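Long-range contact in response regulator aspartate phosphatase H (Bacillus subtilis, PDB 3Q15), which dephosphorylates the sporulation phosphotransferase Spo0F and also acts on the response regulator ComA, helping to separate competence from sporulation in time: residues T277-I291 against K300-E312. Residues are numbered along the deposited sequence; the frame is centred on the assembly and turned at random.
Sequences TQKAFQFIEEGLDHI and KELFLFLQAVYKE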
ATOM      1  N   THR A 277      26.824 -23.528  24.023  1.00 58.91           N
ATOM      2  CA  THR A 277      26.978 -22.280  24.767  1.00 57.59           C
ATOM      3  C   THR A 277      28.426 -21.913  25.089  1.00 57.02           C
ATOM      4  O   THR A 277      28.790 -20.738  25.066  1.00 54.56           O
ATOM      5  CB  THR A 277      26.163 -22.307  26.076  1.00 58.52           C
ATOM      6  OG1 THR A 277      26.381 -23.553  26.747  1.00 62.62           O
ATOM      7  CG2 THR A 277      24.682 -22.155  25.781  1.00 53.84           C
ATOM      8  N   GLN A 278      29.250 -22.910  25.394  1.00 61.64           N
ATOM      9  CA  GLN A 278      30.642 -22.638  25.737  1.00 65.94           C
ATOM     10  C   GLN A 278      31.380 -22.008  24.559  1.00 63.71           C
ATOM     11  O   GLN A 278      32.135 -21.046  24.722  1.00 60.22           O
ATOM     12  CB  GLN A 278      31.354 -23.912  26.197  1.00 72.84           C
ATOM     13  CG  GLN A 278      32.763 -23.669  26.725  1.00 80.13           C
ATOM     14  CD  GLN A 278      32.786 -22.809  27.983  1.00 87.44           C
ATOM     15  OE1 GLN A 278      33.841 -22.333  28.403  1.00 92.49           O
ATOM     16  NE2 GLN A 278      31.620 -22.614  28.592  1.00 85.98           N
ATOM     17  N   LYS A 279      31.156 -22.554  23.371  1.00 64.36           N
ATOM     18  CA  LYS A 279      31.738 -21.993  22.162  1.00 65.77           C
ATOM     19  C   LYS A 279      31.170 -20.601  21.918  1.00 61.36           C
ATOM     20  O   LYS A 279      31.885 -19.694  21.498  1.00 62.36           O
ATOM     21  CB  LYS A 279      31.458 -22.899  20.963  1.00 71.63           C
ATOM     22  CG  LYS A 279      32.059 -22.407  19.656  1.00 79.25           C
ATOM     23  CD  LYS A 279      31.769 -23.378  18.516  1.00 85.45           C
ATOM     24  CE  LYS A 279      32.323 -22.870  17.191  1.00 87.49           C
ATOM     25  NZ  LYS A 279      31.973 -23.776  16.059  1.00 88.81           N
ATOM     26  N   ALA A 280      29.879 -20.438  22.190  1.00 57.09           N
ATOM     27  CA  ALA A 280      29.217 -19.151  21.999  1.00 52.74           C
ATOM     28  C   ALA A 280      29.810 -18.072  22.896  1.00 52.99           C
ATOM     29  O   ALA A 280      30.079 -16.961  22.441  1.00 54.06           O
ATOM     30  CB  ALA A 280      27.724 -19.277  22.245  1.00 47.70           C
ATOM     31  N   PHE A 281      30.015 -18.399  24.168  1.00 52.88           N
ATOM     32  CA  PHE A 281      30.502 -17.421  25.133  1.00 56.33           C
ATOM     33  C   PHE A 281      31.802 -16.779  24.668  1.00 57.42           C
ATOM     34  O   PHE A 281      32.080 -15.620  24.975  1.00 58.82           O
ATOM     35  CB  PHE A 281      30.678 -18.050  26.518  1.00 62.66           C
ATOM     36  CG  PHE A 281      29.394 -18.193  27.284  1.00 67.79           C
ATOM     37  CD1 PHE A 281      28.173 -18.105  26.639  1.00 65.85           C
ATOM     38  CD2 PHE A 281      29.410 -18.396  28.652  1.00 73.54           C
ATOM     39  CE1 PHE A 281      26.993 -18.231  27.340  1.00 67.06           C
ATOM     40  CE2 PHE A 281      28.229 -18.521  29.358  1.00 75.01           C
ATOM     41  CZ  PHE A 281      27.019 -18.438  28.701  1.00 71.75           C
ATOM     42  N   GLN A 282      32.590 -17.539  23.920  1.00 58.79           N
ATOM     43  CA  GLN A 282      33.836 -17.028  23.371  1.00 62.97           C
ATOM     44  C   GLN A 282      33.582 -15.860  22.423  1.00 58.06           C
ATOM     45  O   GLN A 282      34.237 -14.822  22.515  1.00 60.47           O
ATOM     46  CB  GLN A 282      34.586 -18.136  22.635  1.00 69.59           C
ATOM     47  CG  GLN A 282      35.667 -17.627  21.699  1.00 75.90           C
ATOM     48  CD  GLN A 282      36.229 -18.721  20.815  1.00 80.93           C
ATOM     49  OE1 GLN A 282      36.355 -18.550  19.600  1.00 81.00           O
ATOM     50  NE2 GLN A 282      36.573 -19.854  21.420  1.00 82.90           N
ATOM     51  N   PHE A 283      32.634 -16.035  21.510  1.00 51.43           N
ATOM     52  CA  PHE A 283      32.348 -15.004  20.522  1.00 50.45           C
ATOM     53  C   PHE A 283      31.555 -13.855  21.135  1.00 48.33           C
ATOM     54  O   PHE A 283      31.610 -12.727  20.647  1.00 51.66           O
ATOM     55  CB  PHE A 283      31.625 -15.594  19.303  1.00 48.55           C
ATOM     56  CG  PHE A 283      32.432 -16.626  18.557  1.00 50.58           C
ATOM     57  CD1 PHE A 283      33.575 -16.262  17.863  1.00 52.44           C
ATOM     58  CD2 PHE A 283      32.049 -17.960  18.552  1.00 50.74           C
ATOM     59  CE1 PHE A 283      34.324 -17.205  17.178  1.00 54.75           C
ATOM     60  CE2 PHE A 283      32.792 -18.909  17.867  1.00 55.89           C
ATOM     61  CZ  PHE A 283      33.931 -18.531  17.179  1.00 55.96           C
ATOM     62  N   ILE A 284      30.827 -14.143  22.208  1.00 47.11           N
ATOM     63  CA  ILE A 284      30.118 -13.105  22.944  1.00 47.80           C
ATOM     64  C   ILE A 284      31.099 -12.131  23.589  1.00 48.58           C
ATOM     65  O   ILE A 284      30.967 -10.917  23.445  1.00 51.00           O
ATOM     66  CB  ILE A 284      29.225 -13.696  24.045  1.00 46.23           C
ATOM     67  CG1 ILE A 284      28.105 -14.532  23.428  1.00 44.51           C
ATOM     68  CG2 ILE A 284      28.650 -12.582  24.904  1.00 43.17           C
ATOM     69  CD1 ILE A 284      27.274 -15.268  24.451  1.00 45.83           C
ATOM     70  N   GLU A 285      32.083 -12.668  24.304  1.00 47.68           N
ATOM     71  CA  GLU A 285      33.101 -11.832  24.926  1.00 51.73           C
ATOM     72  C   GLU A 285      33.902 -11.090  23.863  1.00 51.99           C
ATOM     73  O   GLU A 285      34.336  -9.960  24.079  1.00 52.60           O
ATOM     74  CB  GLU A 285      34.036 -12.664  25.808  1.00 56.69           C
ATOM     75  CG  GLU A 285      33.384 -13.219  27.065  1.00 60.24           C
ATOM     76  CD  GLU A 285      34.381 -13.901  27.988  1.00 68.64           C
ATOM     77  OE1 GLU A 285      34.062 -14.080  29.183  1.00 69.95           O
ATOM     78  OE2 GLU A 285      35.483 -14.258  27.518  1.00 71.85           O
ATOM     79  N   GLU A 286      34.092 -11.730  22.714  1.00 55.16           N
ATOM     80  CA  GLU A 286      34.835 -11.118  21.621  1.00 55.04           C
ATOM     81  C   GLU A 286      34.080  -9.920  21.060  1.00 51.71           C
ATOM     82  O   GLU A 286      34.675  -8.884  20.770  1.00 52.84           O
ATOM     83  CB  GLU A 286      35.111 -12.139  20.512  1.00 55.66           C
ATOM     84  CG  GLU A 286      35.886 -11.575  19.329  1.00 57.47           C
ATOM     85  CD  GLU A 286      36.189 -12.622  18.264  1.00 60.30           C
ATOM     86  OE1 GLU A 286      36.331 -12.237  17.086  1.00 61.13           O
ATOM     87  OE2 GLU A 286      36.290 -13.821  18.600  1.00 60.57           O
ATOM     88  N   GLY A 287      32.766 -10.066  20.913  1.00 46.18           N
ATOM     89  CA  GLY A 287      31.934  -8.997  20.390  1.00 44.93           C
ATOM     90  C   GLY A 287      31.838  -7.809  21.331  1.00 49.60           C
ATOM     91  O   GLY A 287      31.776  -6.662  20.891  1.00 49.06           O
ATOM     92  N   LEU A 288      31.822  -8.084  22.633  1.00 48.61           N
ATOM     93  CA  LEU A 288      31.762  -7.026  23.636  1.00 52.23           C
ATOM     94  C   LEU A 288      33.031  -6.174  23.647  1.00 54.54           C
ATOM     95  O   LEU A 288      33.006  -5.016  24.061  1.00 55.55           O
ATOM     96  CB  LEU A 288      31.509  -7.611  25.031  1.00 50.03           C
ATOM     97  CG  LEU A 288      30.105  -8.155  25.303  1.00 47.82           C
ATOM     98  CD1 LEU A 288      30.045  -8.869  26.647  1.00 46.46           C
ATOM     99  CD2 LEU A 288      29.085  -7.030  25.248  1.00 48.00           C
ATOM    100  N   ASP A 289      34.138  -6.746  23.187  1.00 56.30           N
ATOM    101  CA  ASP A 289      35.417  -6.042  23.176  1.00 59.90           C
ATOM    102  C   ASP A 289      35.578  -5.149  21.949  1.00 57.10           C
ATOM    103  O   ASP A 289      36.399  -4.234  21.943  1.00 59.60           O
ATOM    104  CB  ASP A 289      36.577  -7.037  23.256  1.00 67.48           C
ATOM    105  CG  ASP A 289      36.717  -7.661  24.634  1.00 74.15           C
ATOM    106  OD1 ASP A 289      37.689  -8.416  24.855  1.00 78.95           O
ATOM    107  OD2 ASP A 289      35.860  -7.387  25.500  1.00 73.15           O
ATOM    108  N   HIS A 290      34.794  -5.423  20.911  1.00 53.59           N
ATOM    109  CA  HIS A 290      34.853  -4.647  19.676  1.00 53.25           C
ATOM    110  C   HIS A 290      33.931  -3.427  19.715  1.00 53.60           C
ATOM    111  O   HIS A 290      34.110  -2.474  18.954  1.00 56.26           O
ATOM    112  CB  HIS A 290      34.499  -5.528  18.475  1.00 52.62           C
ATOM    113  CG  HIS A 290      35.614  -6.426  18.034  1.00 58.47           C
ATOM    114  ND1 HIS A 290      35.737  -7.731  18.463  1.00 61.97           N
ATOM    115  CD2 HIS A 290      36.661  -6.203  17.204  1.00 57.02           C
ATOM    116  CE1 HIS A 290      36.809  -8.273  17.914  1.00 64.19           C
ATOM    117  NE2 HIS A 290      37.387  -7.368  17.146  1.00 61.08           N
ATOM    118  N   ILE A 291      32.943  -3.463  20.600  1.00 49.36           N
ATOM    119  CA  ILE A 291      31.967  -2.378  20.691  1.00 50.43           C
ATOM    120  C   ILE A 291      32.599  -1.088  21.207  1.00 55.82           C
ATOM    121  O   ILE A 291      33.358  -1.096  22.179  1.00 59.25           O
ATOM    122  CB  ILE A 291      30.759  -2.776  21.563  1.00 47.18           C
ATOM    123  CG1 ILE A 291      29.990  -3.918  20.895  1.00 45.98           C
ATOM    124  CG2 ILE A 291      29.837  -1.581  21.797  1.00 45.93           C
ATOM    125  CD1 ILE A 291      28.805  -4.419  21.692  1.00 48.09           C
ATOM    126  N   LYS A 300      25.368  -4.346  22.522  1.00 57.57           N
ATOM    127  CA  LYS A 300      25.903  -4.498  23.864  1.00 56.51           C
ATOM    128  C   LYS A 300      24.868  -5.147  24.778  1.00 55.58           C
ATOM    129  O   LYS A 300      25.189  -6.040  25.562  1.00 55.91           O
ATOM    130  CB  LYS A 300      26.333  -3.143  24.431  1.00 60.42           C
ATOM    131  CG  LYS A 300      27.207  -3.249  25.677  1.00 66.11           C
ATOM    132  CD  LYS A 300      27.813  -1.908  26.065  1.00 69.55           C
ATOM    133  CE  LYS A 300      26.772  -0.996  26.685  1.00 72.07           C
ATOM    134  NZ  LYS A 300      26.251  -1.554  27.961  1.00 72.11           N
ATOM    135  N   GLU A 301      23.623  -4.692  24.671  1.00 51.65           N
ATOM    136  CA  GLU A 301      22.545  -5.202  25.515  1.00 50.28           C
ATOM    137  C   GLU A 301      22.080  -6.586  25.067  1.00 51.09           C
ATOM    138  O   GLU A 301      21.674  -7.411  25.886  1.00 51.64           O
ATOM    139  CB  GLU A 301      21.366  -4.227  25.539  1.00 50.32           C
ATOM    140  CG  GLU A 301      21.532  -3.061  26.507  1.00 54.10           C
ATOM    141  CD  GLU A 301      22.496  -2.000  26.006  1.00 58.37           C
ATOM    142  OE1 GLU A 301      22.903  -1.138  26.816  1.00 63.43           O
ATOM    143  OE2 GLU A 301      22.841  -2.019  24.805  1.00 56.17           O
ATOM    144  N   LEU A 302      22.136  -6.830  23.763  1.00 51.87           N
ATOM    145  CA  LEU A 302      21.823  -8.149  23.222  1.00 51.00           C
ATOM    146  C   LEU A 302      22.881  -9.173  23.640  1.00 48.55           C
ATOM    147  O   LEU A 302      22.560 -10.315  23.967  1.00 47.51           O
ATOM    148  CB  LEU A 302      21.701  -8.104  21.695  1.00 52.94           C
ATOM    149  CG  LEU A 302      20.449  -7.498  21.053  1.00 55.04           C
ATOM    150  CD1 LEU A 302      19.187  -8.020  21.723  1.00 51.80           C
ATOM    151  CD2 LEU A 302      20.493  -5.986  21.106  1.00 58.56           C
ATOM    152  N   PHE A 303      24.145  -8.762  23.626  1.00 47.28           N
ATOM    153  CA  PHE A 303      25.215  -9.644  24.072  1.00 47.27           C
ATOM    154  C   PHE A 303      25.025  -9.989  25.536  1.00 51.78           C
ATOM    155  O   PHE A 303      25.121 -11.151  25.924  1.00 49.40           O
ATOM    156  CB  PHE A 303      26.588  -9.009  23.864  1.00 48.74           C
ATOM    157  CG  PHE A 303      27.165  -9.245  22.498  1.00 52.48           C
ATOM    158  CD1 PHE A 303      27.465 -10.530  22.068  1.00 52.89           C
ATOM    159  CD2 PHE A 303      27.428  -8.184  21.648  1.00 53.52           C
ATOM    160  CE1 PHE A 303      28.005 -10.753  20.809  1.00 52.82           C
ATOM    161  CE2 PHE A 303      27.968  -8.399  20.388  1.00 54.78           C
ATOM    162  CZ  PHE A 303      28.257  -9.686  19.967  1.00 52.26           C
ATOM    163  N   LEU A 304      24.754  -8.973  26.348  1.00 54.40           N
ATOM    164  CA  LEU A 304      24.577  -9.181  27.779  1.00 51.80           C
ATOM    165  C   LEU A 304      23.388 -10.095  28.066  1.00 50.17           C
ATOM    166  O   LEU A 304      23.410 -10.873  29.021  1.00 48.80           O
ATOM    167  CB  LEU A 304      24.424  -7.844  28.504  1.00 52.78           C
ATOM    168  CG  LEU A 304      25.687  -6.981  28.530  1.00 56.16           C
ATOM    169  CD1 LEU A 304      25.401  -5.611  29.128  1.00 58.24           C
ATOM    170  CD2 LEU A 304      26.801  -7.690  29.296  1.00 57.95           C
ATOM    171  N   PHE A 305      22.351 -10.004  27.238  1.00 47.38           N
ATOM    172  CA  PHE A 305      21.186 -10.861  27.418  1.00 52.08           C
ATOM    173  C   PHE A 305      21.510 -12.325  27.124  1.00 56.38           C
ATOM    174  O   PHE A 305      21.025 -13.229  27.808  1.00 57.69           O
ATOM    175  CB  PHE A 305      20.011 -10.407  26.555  1.00 53.18           C
ATOM    176  CG  PHE A 305      18.783 -11.249  26.740  1.00 57.05           C
ATOM    177  CD1 PHE A 305      17.895 -10.983  27.771  1.00 57.61           C
ATOM    178  CD2 PHE A 305      18.531 -12.325  25.903  1.00 59.26           C
ATOM    179  CE1 PHE A 305      16.769 -11.764  27.958  1.00 54.81           C
ATOM    180  CE2 PHE A 305      17.404 -13.109  26.086  1.00 58.94           C
ATOM    181  CZ  PHE A 305      16.524 -12.827  27.116  1.00 54.77           C
ATOM    182  N   LEU A 306      22.323 -12.550  26.098  1.00 51.76           N
ATOM    183  CA  LEU A 306      22.757 -13.897  25.753  1.00 52.99           C
ATOM    184  C   LEU A 306      23.492 -14.536  26.917  1.00 55.86           C
ATOM    185  O   LEU A 306      23.221 -15.682  27.279  1.00 60.09           O
ATOM    186  CB  LEU A 306      23.665 -13.880  24.523  1.00 51.07           C
ATOM    187  CG  LEU A 306      22.985 -13.702  23.174  1.00 49.37           C
ATOM    188  CD1 LEU A 306      23.991 -13.914  22.054  1.00 46.02           C
ATOM    189  CD2 LEU A 306      21.830 -14.676  23.049  1.00 51.37           C
ATOM    190  N   GLN A 307      24.434 -13.796  27.492  1.00 55.55           N
ATOM    191  CA  GLN A 307      25.194 -14.293  28.628  1.00 54.79           C
ATOM    192  C   GLN A 307      24.261 -14.679  29.761  1.00 53.57           C
ATOM    193  O   GLN A 307      24.418 -15.731  30.376  1.00 55.21           O
ATOM    194  CB  GLN A 307      26.173 -13.234  29.132  1.00 59.42           C
ATOM    195  CG  GLN A 307      27.392 -13.028  28.262  1.00 62.91           C
ATOM    196  CD  GLN A 307      28.408 -12.117  28.919  1.00 65.00           C
ATOM    197  OE1 GLN A 307      28.073 -11.342  29.814  1.00 62.71           O
ATOM    198  NE2 GLN A 307      29.658 -12.209  28.483  1.00 68.44           N
ATOM    199  N   ALA A 308      23.285 -13.817  30.026  1.00 50.34           N
ATOM    200  CA  ALA A 308      22.433 -13.960  31.201  1.00 55.46           C
ATOM    201  C   ALA A 308      21.464 -15.132  31.098  1.00 55.21           C
ATOM    202  O   ALA A 308      21.232 -15.841  32.080  1.00 55.69           O
ATOM    203  CB  ALA A 308      21.673 -12.665  31.466  1.00 50.40           C
ATOM    204  N   VAL A 309      20.908 -15.339  29.910  1.00 53.13           N
ATOM    205  CA  VAL A 309      19.839 -16.316  29.739  1.00 53.38           C
ATOM    206  C   VAL A 309      20.346 -17.721  29.413  1.00 54.29           C
ATOM    207  O   VAL A 309      19.686 -18.706  29.746  1.00 53.32           O
ATOM    208  CB  VAL A 309      18.819 -15.864  28.669  1.00 50.68           C
ATOM    209  CG1 VAL A 309      19.389 -16.057  27.274  1.00 49.83           C
ATOM    210  CG2 VAL A 309      17.516 -16.629  28.822  1.00 50.57           C
ATOM    211  N   TYR A 310      21.510 -17.810  28.771  1.00 54.67           N
ATOM    212  CA  TYR A 310      22.086 -19.107  28.406  1.00 59.05           C
ATOM    213  C   TYR A 310      23.151 -19.577  29.396  1.00 62.55           C
ATOM    214  O   TYR A 310      23.759 -20.630  29.209  1.00 66.24           O
ATOM    215  CB  TYR A 310      22.651 -19.084  26.979  1.00 56.93           C
ATOM    216  CG  TYR A 310      21.579 -18.987  25.920  1.00 54.89           C
ATOM    217  CD1 TYR A 310      21.317 -17.786  25.276  1.00 54.03           C
ATOM    218  CD2 TYR A 310      20.815 -20.094  25.577  1.00 55.78           C
ATOM    219  CE1 TYR A 310      20.322 -17.690  24.316  1.00 55.15           C
ATOM    220  CE2 TYR A 310      19.822 -20.010  24.620  1.00 55.58           C
ATOM    221  CZ  TYR A 310      19.580 -18.805  23.992  1.00 57.01           C
ATOM    222  OH  TYR A 310      18.591 -18.715  23.038  1.00 58.56           O
ATOM    223  N   LYS A 311      23.373 -18.787  30.442  1.00 63.81           N
ATOM    224  CA  LYS A 311      24.293 -19.151  31.514  1.00 67.21           C
ATOM    225  C   LYS A 311      23.794 -20.410  32.219  1.00 67.56           C
ATOM    226  O   LYS A 311      22.587 -20.636  32.301  1.00 67.50           O
ATOM    227  CB  LYS A 311      24.400 -17.989  32.507  1.00 69.63           C
ATOM    228  CG  LYS A 311      25.261 -18.248  33.727  1.00 74.88           C
ATOM    229  CD  LYS A 311      25.332 -17.004  34.609  1.00 80.06           C
ATOM    230  CE  LYS A 311      26.111 -17.263  35.895  1.00 87.15           C
ATOM    231  NZ  LYS A 311      25.418 -18.222  36.804  1.00 89.95           N
ATOM    232  N   GLU A 312      24.716 -21.230  32.719  1.00 69.44           N
ATOM    233  CA  GLU A 312      24.340 -22.459  33.419  1.00 70.00           C
ATOM    234  C   GLU A 312      23.170 -22.201  34.364  1.00 68.24           C
ATOM    235  O   GLU A 312      22.151 -22.888  34.308  1.00 68.41           O
ATOM    236  CB  GLU A 312      25.527 -23.037  34.191  1.00 79.62           C
ATOM    237  CG  GLU A 312      25.229 -24.376  34.855  1.00 86.63           C
ATOM    238  CD  GLU A 312      26.368 -24.870  35.727  1.00 97.35           C
ATOM    239  OE1 GLU A 312      26.293 -26.017  36.214  1.00100.73           O
ATOM    240  OE2 GLU A 312      27.337 -24.109  35.930  1.00101.74           O
TER
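Phe-303 lays one face of its ring on the backbone of 277-291, over Ile-284 O, Gly-287 C and Leu-288 N. Its CZ lies 3.8 Å from Gly-287 CA, where a side chain on the glycine would clash with the ring. Ile-284 CG2 meets Phe-303 CD1 at 3.7 Å, and Leu-288 CD2 packs on Phe-303 CB at 3.5 Å. An alanine at this position keeps CB against Leu-288, but would probably leave a gap over Gly-287 and beside Ile-284 CG2. Leu-288 is a knob in a hole formed by Lys-300, Phe-303, Leu-304 and Gln-307. The segment axes come within 9.9 Å, their N-to-C directions 154° apart, so the helices run antiparallel. They belong to the helical-hairpin stack of the TPR domain; 277-291 falls within predicted TPR 5. No hydrogen bond joins them. Gln-307 has CG beside its backbone N (chi1 -75°) and extends from there, bringing NE2 to 3.8 Å from Leu-288 CD1. Near one end, Ile-291 CD1 sits 3.5 Å from Lys-300 N. Near the other, the Phe-281 ring turns its edge to Lys-311 CA, and Thr-277 CG2 touches Tyr-310 CB. Further out, Ile-284 touches Ser-268 of helix 260-273, and Tyr-310 touches Val-345 of helix 332-348.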